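Local coordinates for protein D-alanyl-D-alanine carboxypeptidase DacB2 (Mycobacterium tuberculosis H37Rv, PDB 4RYE) that probably trims the terminal D-alanine from peptidoglycan stem peptides, acting as a serine-type D,D-carboxypeptidase in cell wall biogenesis, at residues 26-31 and 227-232. Sequence-based numbering, arbitrary orientation.
Sequences ADLDSG and GRRLVI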
# COMPACT_ATOMS: atom_id res chain seq x y z
N ALA A 26 11.07 8.23 -5.09
CA ALA A 26 12.28 8.01 -4.31
C ALA A 26 12.97 6.74 -4.79
O ALA A 26 12.37 5.92 -5.51
CB ALA A 26 11.97 7.94 -2.81
N ASP A 27 14.24 6.59 -4.42
CA ASP A 27 15.03 5.43 -4.78
C ASP A 27 14.89 4.43 -3.63
O ASP A 27 15.19 4.75 -2.48
CB ASP A 27 16.49 5.84 -4.98
CG ASP A 27 17.40 4.68 -5.42
OD1 ASP A 27 17.40 3.61 -4.77
OD2 ASP A 27 18.13 4.86 -6.42
N LEU A 28 14.42 3.24 -3.96
CA LEU A 28 14.13 2.19 -2.97
C LEU A 28 15.37 1.78 -2.17
O LEU A 28 15.27 1.41 -0.99
CB LEU A 28 13.55 0.98 -3.71
CG LEU A 28 12.89 -0.16 -2.93
CD1 LEU A 28 11.64 0.32 -2.20
CD2 LEU A 28 12.57 -1.29 -3.88
N ASP A 29 16.53 1.84 -2.81
CA ASP A 29 17.76 1.35 -2.19
C ASP A 29 18.56 2.43 -1.45
O ASP A 29 19.00 2.22 -0.32
CB ASP A 29 18.63 0.63 -3.24
CG ASP A 29 17.94 -0.61 -3.79
OD1 ASP A 29 17.76 -1.57 -3.02
OD2 ASP A 29 17.57 -0.62 -4.99
N SER A 30 18.75 3.58 -2.08
CA SER A 30 19.58 4.64 -1.49
C SER A 30 18.78 5.59 -0.59
O SER A 30 19.36 6.25 0.27
CB SER A 30 20.26 5.44 -2.59
OG SER A 30 19.32 6.28 -3.24
N GLY A 31 17.47 5.66 -0.79
CA GLY A 31 16.63 6.58 -0.05
C GLY A 31 16.65 8.02 -0.55
O GLY A 31 16.03 8.91 0.05
N GLY A 227 18.68 -1.34 -13.49
CA GLY A 227 19.55 -1.48 -12.34
C GLY A 227 19.18 -0.61 -11.16
O GLY A 227 19.77 -0.72 -10.09
N ARG A 228 18.19 0.27 -11.35
CA ARG A 228 17.72 1.14 -10.28
C ARG A 228 16.31 0.72 -9.84
O ARG A 228 15.54 0.23 -10.64
CB ARG A 228 17.71 2.60 -10.75
CG ARG A 228 17.36 3.61 -9.67
CD ARG A 228 17.55 5.06 -10.14
NE ARG A 228 17.79 5.90 -8.97
CZ ARG A 228 18.00 7.22 -9.00
NH1 ARG A 228 17.96 7.89 -10.14
NH2 ARG A 228 18.23 7.87 -7.87
N ARG A 229 15.99 0.90 -8.56
CA ARG A 229 14.67 0.55 -8.08
C ARG A 229 14.03 1.79 -7.46
O ARG A 229 14.63 2.46 -6.62
CB ARG A 229 14.76 -0.62 -7.10
CG ARG A 229 15.56 -1.80 -7.68
CD ARG A 229 15.34 -3.10 -6.92
NE ARG A 229 15.92 -3.05 -5.58
CZ ARG A 229 15.87 -4.06 -4.71
NH1 ARG A 229 15.26 -5.19 -5.05
NH2 ARG A 229 16.41 -3.95 -3.51
N LEU A 230 12.80 2.09 -7.87
CA LEU A 230 12.13 3.30 -7.43
C LEU A 230 10.88 2.96 -6.65
O LEU A 230 10.27 1.91 -6.86
CB LEU A 230 11.75 4.18 -8.62
CG LEU A 230 12.88 4.75 -9.50
CD1 LEU A 230 12.31 5.60 -10.64
CD2 LEU A 230 13.88 5.57 -8.67
N VAL A 231 10.49 3.87 -5.77
CA VAL A 231 9.25 3.72 -5.04
C VAL A 231 8.50 5.04 -5.12
O VAL A 231 9.11 6.12 -5.02
CB VAL A 231 9.52 3.27 -3.58
CG1 VAL A 231 10.44 4.25 -2.87
CG2 VAL A 231 8.22 3.09 -2.81
N ILE A 232 7.20 4.98 -5.36
CA ILE A 232 6.42 6.21 -5.46
C ILE A 232 5.20 6.09 -4.59
O ILE A 232 4.78 4.98 -4.24
CB ILE A 232 5.96 6.50 -6.90
CG1 ILE A 232 4.96 5.44 -7.37
CG2 ILE A 232 7.15 6.60 -7.85
CD1 ILE A 232 4.32 5.74 -8.73
O HOH W 1 17.98 1.54 -6.58
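In the antiparallel sheet of this penicillin-binding fold, A26 and D27 close strand 22-27 against V231 and L230 of strand 228-237, just where the first strand turns into the loop toward strand 32-37. A26 and V231 form a hydrogen-bonded pair, N to O in both directions, with A26 N lying 2.9 Å from V231 O. D27 and L230 follow as a non-hydrogen-bonded pair, and the last backbone link runs from L28 N to R229 O (2.8 Å).

D27, one residue before that bond, serves both the turn and the neighbouring strand. Its CG, anti to the backbone N (chi1 -178°), sets the carboxylate between the turn and R228. D27 OD1 accepts from D29 N at 2.8 Å and from S30 N, an Asx turn and Asx motif. D27 OD2 takes R228 NE at 2.8 Å on its anti side, a salt bridge whose carboxylate and guanidinium planes stand 54° apart. R229 binds D29 quite differently, side-on: NE and NH2 meet one oxygen each, through syn lone pairs, with the planes only 6° apart; R229 NH2 lies 2.8 Å from D29 OD1. A water accepts from R229 N and lies within hydrogen-bonding distance of D27 OD1 and D29 OD2. On the face of A26 and V231, opposite that of D27 and L230, V231 CB meets L28 CD1 at 3.9 Å, and V231 continues onto V159 and F162 of helix 155-166.

Two arginine-aspartate pairs thus tie the turn to the start of strand 228-237, and the flat, two-pronged one fixes the rotation of both groups. With OD2 facing R228, the D27 carboxylate is probably kept ionised while OD1 organises the turn.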